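Local structure of XPF endonuclease (Aeropyrum pernix, 2BGW) at residues Y43-V51 with I130-T138; L68-A76 with A108-R116. The protein is a structure-specific endonuclease of the XPF family that binds DNA and magnesium and probably cuts single-stranded DNA during nucleotide excision repair. All coordinates share one frame; numbering follows the deposited sequence.

Interaction 1 of 2, residues Y43-V51 with I130-T138; sequences YLVSDSIIV and IESLARLST
Ile130 sets its CD1 methyl squarely over the ring of Tyr43, 3.6 Å from the ring centroid and 11° off the normal, a CH-pi contact in which the two side chains cross at about a right angle. With CG anti to the carbonyl carbon the ring lies on the side of the helix, and chi2 of 89° turns its face to the methyl. Farther along, Val45 CG1 presses on the helix backbone itself, 3.5 Å from Ala134 N, while its CG2 leans toward Ile130 CG2. Val51 divides its methyls the other way round: CG1 lies 4.2 Å from Ile130 CG1, and CG2 faces Leu133 CD1. Toward the turn, Ile49 CD1 rests 3.7 Å from Ser137 CB.

The next shell fixes these groups. Residues 43-51 form a beta hairpin with a type I turn from Ser46 to Ile49, and Tyr43 and Val51 bond each other through both N-H and C=O. Strand 43-46 runs 7.5 Å from the axis of helix 130-137, at 30° to it. Beyond the contact, Tyr43 OH is hydrogen-bonded to Glu17, and the Tyr43 side chain lies close to that of the magnesium ligand Asp42.

Ser137 OG donates to Leu133 O (3.0 Å), a bond inside the helix. No hydrogen bond bridges the two segments, so, between them, helix and hairpin are joined by apolar packing.

Interaction 2 of 2, residues L68-A76 with A108-R116; sequences LFEQASRLA and ALQLDYGIR. With SO4 (sulfate ion), chain K; nucleotides of chain D; nucleotides of chain C.
Ala72 faces Leu109 and Ala76 faces Tyr113 where the two backbones run closest, the latter pair with CA atoms 6.1 Å apart. Helices 68-76 and 108-112 point roughly the same way, crossing at -34° with axes 11.1 Å apart on the PDDEXK-type nuclease fold. Leu109 CD2 reaches 3.5 Å from Ala72 CB and also sits over a face of the Phe69 ring, 4.2 Å from its centroid. Phe69 and Tyr113 meet edge to edge, their side chains crossing at about a right angle, with Phe69 CD2 3.6 Å from Tyr113 OH. Ser73 CB lies over one face of the tyrosine, while Ile115 CD1 approaches Ala72 O and Ala76 CB.

A leucine in place of Tyr113 would lack the ring, probably leaving the Phe69 edge and Ser73 CB without their partner and opening a gap beside DA15 of chain C.

Past Tyr113, Gly114 lies against the base of DT1 of chain D. Arg116 gives NH2 to a sulfate that Arg116 of the second subunit also binds. The backbone of helix 68-76 also touches the DNA: N6 of DA15 of chain C donates to Ala76 O at 2.9 Å, with an N-H...O angle of 138°.

How the interactions relate
The centres of the two contacts lie 18 Å apart, within one nuclease domain. Interaction 2 is nested in the chain loop that interaction 1 closes: the hairpin 43-51 comes first, then helices 67-78 and 99-112, and finally helix 123-137. The central sheet separates them. Strand 49-55 gives Ile49 and Val51 to interaction 1, while Ile50, between them, turns its CG2 to Leu75 CD2 of interaction 2 at 4.1 Å. Strand 81-87 likewise packs against residues of both. Each also reaches the second subunit, Leu133 of interaction 1 meeting Leu111 of the other copy, a residue of interaction 2's segment 108-116, so the packing inside one subunit is probably coupled to the dimer interface.

Interaction 1 of 2, residues Y43-V51 with I130-T138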
loop_
_atom_site.group_PDB
_atom_site.type_symbol
_atom_site.label_atom_id
_atom_site.label_comp_id
_atom_site.label_asym_id
_atom_site.label_seq_id
_atom_site.Cartn_x
_atom_site.Cartn_y
_atom_site.Cartn_z
ATOM N N TYR A 43 -8.524 3.066 3.067
ATOM C CA TYR A 43 -8.782 2.247 4.228
ATOM C C TYR A 43 -7.506 1.954 4.972
ATOM O O TYR A 43 -6.567 1.436 4.389
ATOM C CB TYR A 43 -9.450 0.939 3.824
ATOM C CG TYR A 43 -10.818 1.134 3.295
ATOM C CD1 TYR A 43 -11.024 1.359 1.939
ATOM C CD2 TYR A 43 -11.909 1.123 4.129
ATOM C CE1 TYR A 43 -12.287 1.557 1.424
ATOM C CE2 TYR A 43 -13.180 1.311 3.631
ATOM C CZ TYR A 43 -13.352 1.534 2.273
ATOM O OH TYR A 43 -14.595 1.736 1.752
ATOM N N LEU A 44 -7.484 2.294 6.257
ATOM C CA LEU A 44 -6.410 1.876 7.133
ATOM C C LEU A 44 -6.759 0.522 7.777
ATOM O O LEU A 44 -7.685 0.403 8.584
ATOM C CB LEU A 44 -6.108 2.961 8.183
ATOM C CG LEU A 44 -4.932 2.611 9.111
ATOM C CD1 LEU A 44 -3.579 2.717 8.422
ATOM C CD2 LEU A 44 -4.953 3.421 10.354
ATOM N N VAL A 45 -5.986 -0.493 7.454
ATOM C CA VAL A 45 -6.324 -1.858 7.819
ATOM C C VAL A 45 -5.607 -2.386 9.081
ATOM O O VAL A 45 -6.207 -3.032 9.913
ATOM C CB VAL A 45 -6.099 -2.768 6.603
ATOM C CG1 VAL A 45 -6.124 -4.215 6.994
ATOM C CG2 VAL A 45 -7.153 -2.482 5.600
ATOM N N SER A 46 -4.325 -2.126 9.214
ATOM C CA SER A 46 -3.591 -2.527 10.378
ATOM C C SER A 46 -2.545 -1.443 10.427
ATOM O O SER A 46 -2.573 -0.554 9.584
ATOM C CB SER A 46 -2.986 -3.913 10.166
ATOM O OG SER A 46 -1.779 -3.875 9.419
ATOM N N ASP A 47 -1.617 -1.480 11.385
ATOM C CA ASP A 47 -0.681 -0.347 11.527
ATOM C C ASP A 47 0.210 -0.149 10.302
ATOM O O ASP A 47 0.757 0.922 10.094
ATOM C CB ASP A 47 0.147 -0.372 12.829
ATOM C CG ASP A 47 0.902 0.982 13.069
ATOM O OD1 ASP A 47 0.232 2.011 13.415
ATOM O OD2 ASP A 47 2.162 1.030 12.861
ATOM N N SER A 48 0.328 -1.165 9.470
ATOM C CA SER A 48 1.260 -1.082 8.360
ATOM C C SER A 48 0.683 -1.582 7.042
ATOM O O SER A 48 1.439 -1.876 6.105
ATOM C CB SER A 48 2.489 -1.891 8.715
ATOM O OG SER A 48 2.059 -3.096 9.314
ATOM N N ILE A 49 -0.645 -1.674 6.981
ATOM C CA ILE A 49 -1.338 -1.982 5.750
ATOM C C ILE A 49 -2.304 -0.872 5.344
ATOM O O ILE A 49 -3.291 -0.617 6.026
ATOM C CB ILE A 49 -2.087 -3.307 5.861
ATOM C CG1 ILE A 49 -1.084 -4.427 6.181
ATOM C CG2 ILE A 49 -2.831 -3.558 4.581
ATOM C CD1 ILE A 49 -1.620 -5.835 6.215
ATOM N N ILE A 50 -2.017 -0.207 4.231
ATOM C CA ILE A 50 -2.940 0.785 3.707
ATOM C C ILE A 50 -3.594 0.198 2.454
ATOM O O ILE A 50 -2.971 -0.587 1.724
ATOM C CB ILE A 50 -2.236 2.150 3.422
ATOM C CG1 ILE A 50 -3.244 3.253 3.168
ATOM C CG2 ILE A 50 -1.325 2.064 2.227
ATOM C CD1 ILE A 50 -3.815 3.813 4.392
ATOM N N VAL A 51 -4.850 0.579 2.229
ATOM C CA VAL A 51 -5.651 0.112 1.108
ATOM C C VAL A 51 -6.164 1.318 0.338
ATOM O O VAL A 51 -6.691 2.280 0.930
ATOM C CB VAL A 51 -6.868 -0.730 1.599
ATOM C CG1 VAL A 51 -7.917 -0.925 0.499
ATOM C CG2 VAL A 51 -6.413 -2.062 2.123
ATOM N N ILE A 130 -11.174 -6.416 2.152
ATOM C CA ILE A 130 -10.712 -5.535 3.224
ATOM C C ILE A 130 -10.907 -6.257 4.550
ATOM O O ILE A 130 -10.014 -6.295 5.379
ATOM C CB ILE A 130 -11.437 -4.170 3.248
ATOM C CG1 ILE A 130 -10.990 -3.312 2.057
ATOM C CG2 ILE A 130 -11.137 -3.449 4.577
ATOM C CD1 ILE A 130 -11.896 -2.145 1.776
ATOM N N GLU A 131 -12.082 -6.850 4.726
ATOM C CA GLU A 131 -12.413 -7.502 5.985
ATOM C C GLU A 131 -11.478 -8.681 6.295
ATOM O O GLU A 131 -11.129 -8.908 7.434
ATOM C CB GLU A 131 -13.872 -7.925 5.947
ATOM C CG GLU A 131 -14.393 -8.455 7.222
ATOM C CD GLU A 131 -14.478 -9.930 7.213
ATOM O OE1 GLU A 131 -14.760 -10.478 6.158
ATOM O OE2 GLU A 131 -14.275 -10.566 8.253
ATOM N N SER A 132 -11.055 -9.400 5.267
ATOM C CA SER A 132 -10.199 -10.549 5.441
ATOM C C SER A 132 -8.788 -10.120 5.799
ATOM O O SER A 132 -8.141 -10.733 6.634
ATOM C CB SER A 132 -10.202 -11.377 4.157
ATOM O OG SER A 132 -11.335 -12.230 4.095
ATOM N N LEU A 133 -8.318 -9.059 5.148
ATOM C CA LEU A 133 -7.038 -8.471 5.425
ATOM C C LEU A 133 -6.961 -7.968 6.866
ATOM O O LEU A 133 -6.007 -8.271 7.587
ATOM C CB LEU A 133 -6.788 -7.339 4.459
ATOM C CG LEU A 133 -6.387 -7.710 3.044
ATOM C CD1 LEU A 133 -6.480 -6.468 2.200
ATOM C CD2 LEU A 133 -4.980 -8.342 2.927
ATOM N N ALA A 134 -7.967 -7.199 7.266
ATOM C CA ALA A 134 -8.155 -6.770 8.641
ATOM C C ALA A 134 -7.986 -7.919 9.602
ATOM O O ALA A 134 -7.235 -7.795 10.561
ATOM C CB ALA A 134 -9.539 -6.153 8.837
ATOM N N ARG A 135 -8.667 -9.034 9.349
ATOM C CA ARG A 135 -8.595 -10.176 10.233
ATOM C C ARG A 135 -7.255 -10.832 10.174
ATOM O O ARG A 135 -6.636 -11.069 11.217
ATOM C CB ARG A 135 -9.640 -11.190 9.878
ATOM C CG ARG A 135 -11.009 -10.674 10.047
ATOM C CD ARG A 135 -11.657 -11.378 11.123
ATOM N NE ARG A 135 -12.919 -11.912 10.651
ATOM C CZ ARG A 135 -13.383 -13.107 10.994
ATOM N NH1 ARG A 135 -12.672 -13.882 11.797
ATOM N NH2 ARG A 135 -14.551 -13.520 10.533
ATOM N N LEU A 136 -6.787 -11.118 8.973
ATOM C CA LEU A 136 -5.555 -11.869 8.839
ATOM C C LEU A 136 -4.346 -11.214 9.470
ATOM O O LEU A 136 -3.434 -11.897 9.875
ATOM C CB LEU A 136 -5.252 -12.149 7.363
ATOM C CG LEU A 136 -5.824 -13.447 6.795
ATOM C CD1 LEU A 136 -6.155 -13.273 5.319
ATOM C CD2 LEU A 136 -4.880 -14.629 7.028
ATOM N N SER A 137 -4.328 -9.891 9.510
ATOM C CA SER A 137 -3.096 -9.136 9.762
ATOM C C SER A 137 -3.006 -8.775 11.212
ATOM O O SER A 137 -1.945 -8.443 11.712
ATOM C CB SER A 137 -3.088 -7.839 8.959
ATOM O OG SER A 137 -4.077 -6.968 9.489
ATOM N N THR A 138 -4.167 -8.745 11.839
ATOM C CA THR A 138 -4.325 -8.862 13.271
ATOM C C THR A 138 -3.842 -10.306 13.452
ATOM O O THR A 138 -3.197 -10.771 12.534
ATOM C CB THR A 138 -5.752 -8.576 13.513
ATOM O OG1 THR A 138 -5.893 -7.152 13.504
ATOM C CG2 THR A 138 -6.171 -9.123 14.795
#

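Interaction 2 of 2, residues L68-A76 with A108-R116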
loop_
_atom_site.group_PDB
_atom_site.type_symbol
_atom_site.label_atom_id
_atom_site.label_comp_id
_atom_site.label_asym_id
_atom_site.label_seq_id
_atom_site.Cartn_x
_atom_site.Cartn_y
_atom_site.Cartn_z
ATOM N N LEU A 68 -2.026 8.098 -11.111
ATOM C CA LEU A 68 -1.803 6.762 -10.545
ATOM C C LEU A 68 -0.442 6.508 -9.915
ATOM O O LEU A 68 -0.365 6.044 -8.783
ATOM C CB LEU A 68 -2.073 5.669 -11.565
ATOM C CG LEU A 68 -1.945 4.246 -11.007
ATOM C CD1 LEU A 68 -3.045 3.926 -9.966
ATOM C CD2 LEU A 68 -1.919 3.220 -12.123
ATOM N N PHE A 69 0.629 6.775 -10.636
ATOM C CA PHE A 69 1.927 6.447 -10.094
ATOM C C PHE A 69 2.449 7.448 -9.053
ATOM O O PHE A 69 3.394 7.142 -8.303
ATOM C CB PHE A 69 2.915 6.257 -11.221
ATOM C CG PHE A 69 2.792 4.945 -11.886
ATOM C CD1 PHE A 69 1.646 4.619 -12.603
ATOM C CD2 PHE A 69 3.812 4.010 -11.789
ATOM C CE1 PHE A 69 1.530 3.362 -13.226
ATOM C CE2 PHE A 69 3.709 2.757 -12.404
ATOM C CZ PHE A 69 2.574 2.437 -13.131
ATOM N N GLU A 70 1.857 8.645 -9.007
ATOM C CA GLU A 70 2.252 9.594 -7.993
ATOM C C GLU A 70 1.667 9.069 -6.713
ATOM O O GLU A 70 2.392 8.829 -5.746
ATOM C CB GLU A 70 1.786 11.016 -8.308
ATOM C CG GLU A 70 2.817 11.818 -9.161
ATOM N N GLN A 71 0.366 8.831 -6.724
ATOM C CA GLN A 71 -0.305 8.175 -5.609
ATOM C C GLN A 71 0.369 6.873 -5.183
ATOM O O GLN A 71 0.434 6.544 -4.006
ATOM C CB GLN A 71 -1.694 7.851 -6.051
ATOM C CG GLN A 71 -2.577 7.335 -4.994
ATOM C CD GLN A 71 -4.010 7.436 -5.457
ATOM O OE1 GLN A 71 -4.268 7.766 -6.628
ATOM N NE2 GLN A 71 -4.954 7.174 -4.558
ATOM N N ALA A 72 0.867 6.140 -6.162
ATOM C CA ALA A 72 1.389 4.821 -5.920
ATOM C C ALA A 72 2.616 4.898 -5.074
ATOM O O ALA A 72 2.733 4.195 -4.093
ATOM C CB ALA A 72 1.709 4.110 -7.246
ATOM N N SER A 73 3.536 5.752 -5.488
ATOM C CA SER A 73 4.829 5.903 -4.829
ATOM C C SER A 73 4.709 6.552 -3.438
ATOM O O SER A 73 5.508 6.262 -2.550
ATOM C CB SER A 73 5.784 6.714 -5.715
ATOM O OG SER A 73 5.219 7.998 -5.996
ATOM N N ARG A 74 3.722 7.420 -3.251
ATOM C CA ARG A 74 3.465 7.952 -1.935
ATOM C C ARG A 74 3.107 6.812 -0.980
ATOM O O ARG A 74 3.770 6.627 0.059
ATOM C CB ARG A 74 2.344 8.972 -1.976
ATOM C CG ARG A 74 2.749 10.256 -1.267
ATOM C CD ARG A 74 1.776 11.375 -1.518
ATOM N NE ARG A 74 0.502 11.099 -0.858
ATOM C CZ ARG A 74 -0.280 12.040 -0.335
ATOM N NH1 ARG A 74 0.091 13.320 -0.391
ATOM N NH2 ARG A 74 -1.431 11.710 0.246
ATOM N N LEU A 75 2.094 6.023 -1.357
ATOM C CA LEU A 75 1.648 4.933 -0.528
ATOM C C LEU A 75 2.796 4.013 -0.182
ATOM O O LEU A 75 2.967 3.640 0.976
ATOM C CB LEU A 75 0.503 4.193 -1.182
ATOM C CG LEU A 75 -0.790 4.974 -1.410
ATOM C CD1 LEU A 75 -1.690 4.167 -2.316
ATOM C CD2 LEU A 75 -1.544 5.363 -0.154
ATOM N N ALA A 76 3.626 3.698 -1.165
ATOM C CA ALA A 76 4.697 2.751 -0.980
ATOM C C ALA A 76 5.812 3.282 -0.086
ATOM O O ALA A 76 6.523 2.500 0.553
ATOM C CB ALA A 76 5.235 2.320 -2.322
ATOM N N ALA A 108 4.145 -3.045 -13.211
ATOM C CA ALA A 108 5.083 -2.027 -12.685
ATOM C C ALA A 108 4.794 -1.589 -11.243
ATOM O O ALA A 108 5.723 -1.494 -10.430
ATOM C CB ALA A 108 5.135 -0.793 -13.606
ATOM N N LEU A 109 3.522 -1.301 -10.935
ATOM C CA LEU A 109 3.109 -1.004 -9.572
ATOM C C LEU A 109 3.575 -2.112 -8.649
ATOM O O LEU A 109 3.933 -1.861 -7.510
ATOM C CB LEU A 109 1.618 -0.940 -9.478
ATOM C CG LEU A 109 0.947 0.205 -10.187
ATOM C CD1 LEU A 109 -0.485 -0.164 -10.349
ATOM C CD2 LEU A 109 1.067 1.450 -9.375
ATOM N N GLN A 110 3.582 -3.339 -9.168
ATOM C CA GLN A 110 3.937 -4.524 -8.416
ATOM C C GLN A 110 5.435 -4.697 -8.297
ATOM O O GLN A 110 5.915 -5.028 -7.243
ATOM C CB GLN A 110 3.351 -5.765 -9.082
ATOM C CG GLN A 110 1.875 -6.100 -8.765
ATOM C CD GLN A 110 1.770 -7.052 -7.598
ATOM O OE1 GLN A 110 2.506 -6.916 -6.602
ATOM N NE2 GLN A 110 0.864 -8.022 -7.699
ATOM N N LEU A 111 6.184 -4.505 -9.369
ATOM C CA LEU A 111 7.631 -4.735 -9.315
ATOM C C LEU A 111 8.444 -3.505 -8.902
ATOM O O LEU A 111 9.481 -3.623 -8.269
ATOM C CB LEU A 111 8.156 -5.241 -10.658
ATOM C CG LEU A 111 8.043 -6.708 -11.069
ATOM C CD1 LEU A 111 9.092 -7.046 -12.143
ATOM C CD2 LEU A 111 8.216 -7.618 -9.871
ATOM N N ASP A 112 7.981 -2.327 -9.286
ATOM C CA ASP A 112 8.726 -1.097 -9.035
ATOM C C ASP A 112 8.648 -0.611 -7.583
ATOM O O ASP A 112 9.647 -0.216 -7.015
ATOM C CB ASP A 112 8.250 0.016 -9.989
ATOM C CG ASP A 112 8.854 -0.104 -11.395
ATOM O OD1 ASP A 112 9.754 -0.988 -11.637
ATOM O OD2 ASP A 112 8.407 0.709 -12.254
ATOM N N TYR A 113 7.458 -0.624 -6.995
ATOM C CA TYR A 113 7.326 -0.214 -5.624
ATOM C C TYR A 113 6.709 -1.276 -4.700
ATOM O O TYR A 113 6.185 -0.936 -3.634
ATOM C CB TYR A 113 6.499 1.062 -5.517
ATOM C CG TYR A 113 6.601 2.089 -6.629
ATOM C CD1 TYR A 113 5.627 2.137 -7.621
ATOM C CD2 TYR A 113 7.592 3.067 -6.643
ATOM C CE1 TYR A 113 5.643 3.097 -8.633
ATOM C CE2 TYR A 113 7.626 4.053 -7.671
ATOM C CZ TYR A 113 6.630 4.049 -8.670
ATOM O OH TYR A 113 6.592 4.963 -9.725
ATOM N N GLY A 114 6.770 -2.546 -5.090
ATOM C CA GLY A 114 6.171 -3.624 -4.317
ATOM C C GLY A 114 4.689 -3.534 -3.958
ATOM O O GLY A 114 4.243 -4.243 -3.057
ATOM N N ILE A 115 3.909 -2.682 -4.630
ATOM C CA ILE A 115 2.491 -2.563 -4.308
ATOM C C ILE A 115 1.845 -3.884 -4.622
ATOM O O ILE A 115 2.386 -4.661 -5.408
ATOM C CB ILE A 115 1.817 -1.422 -5.062
ATOM C CG1 ILE A 115 2.079 -0.104 -4.357
ATOM C CG2 ILE A 115 0.313 -1.574 -5.105
ATOM C CD1 ILE A 115 3.048 0.781 -5.101
ATOM N N ARG A 116 0.719 -4.155 -3.963
ATOM C CA ARG A 116 -0.024 -5.423 -4.107
ATOM C C ARG A 116 -1.411 -5.162 -4.661
ATOM O O ARG A 116 -2.104 -4.229 -4.219
ATOM C CB ARG A 116 -0.091 -6.172 -2.771
ATOM C CG ARG A 116 1.246 -6.710 -2.370
ATOM C CD ARG A 116 1.275 -7.257 -0.987
ATOM N NE ARG A 116 2.546 -7.927 -0.728
ATOM C CZ ARG A 116 2.790 -9.188 -1.069
ATOM N NH1 ARG A 116 1.853 -9.894 -1.680
ATOM N NH2 ARG A 116 3.967 -9.747 -0.821
HETATM S S SO4 K . 7.580 -8.087 -0.612
HETATM O O1 SO4 K . 7.861 -7.620 -1.974
HETATM O O2 SO4 K . 8.570 -7.456 0.259
HETATM O O3 SO4 K . 6.241 -7.617 -0.183
HETATM O O4 SO4 K . 7.733 -9.554 -0.532
ATOM O "O5'" DT D 1 7.653 -8.249 -5.321
ATOM C "C5'" DT D 1 8.952 -7.956 -4.852
ATOM C "C4'" DT D 1 9.413 -6.691 -5.521
ATOM O "O4'" DT D 1 8.807 -5.514 -4.941
ATOM C "C3'" DT D 1 10.879 -6.558 -5.245
ATOM O "O3'" DT D 1 11.557 -6.547 -6.442
ATOM C "C2'" DT D 1 11.082 -5.259 -4.471
ATOM C "C1'" DT D 1 9.798 -4.529 -4.760
ATOM N N1 DT D 1 9.449 -3.664 -3.642
ATOM C C2 DT D 1 9.758 -2.308 -3.706
ATOM O O2 DT D 1 10.311 -1.766 -4.639
ATOM N N3 DT D 1 9.378 -1.572 -2.616
ATOM C C4 DT D 1 8.745 -2.073 -1.490
ATOM O O4 DT D 1 8.456 -1.326 -0.569
ATOM C C5 DT D 1 8.457 -3.499 -1.472
ATOM C C7 DT D 1 7.866 -4.162 -0.261
ATOM C C6 DT D 1 8.821 -4.220 -2.543
ATOM P P DA C 15 11.971 10.337 -3.026
ATOM O OP1 DA C 15 12.629 11.365 -3.853
ATOM O OP2 DA C 15 10.903 10.742 -2.076
ATOM O "O5'" DA C 15 11.390 9.239 -4.024
ATOM C "C5'" DA C 15 12.307 8.764 -5.015
ATOM C "C4'" DA C 15 11.794 7.479 -5.621
ATOM O "O4'" DA C 15 11.724 6.466 -4.575
ATOM C "C3'" DA C 15 10.370 7.635 -6.154
ATOM O "O3'" DA C 15 10.348 7.582 -7.586
ATOM C "C2'" DA C 15 9.578 6.499 -5.508
ATOM C "C1'" DA C 15 10.669 5.597 -4.917
ATOM N N9 DA C 15 10.138 4.831 -3.789
ATOM C C8 DA C 15 9.487 5.315 -2.686
ATOM N N7 DA C 15 9.079 4.368 -1.871
ATOM C C5 DA C 15 9.473 3.187 -2.486
ATOM C C6 DA C 15 9.311 1.827 -2.131
ATOM N N6 DA C 15 8.709 1.410 -1.008
ATOM N N1 DA C 15 9.808 0.908 -2.982
ATOM C C2 DA C 15 10.411 1.343 -4.097
ATOM N N3 DA C 15 10.608 2.584 -4.544
ATOM C C4 DA C 15 10.112 3.462 -3.677
#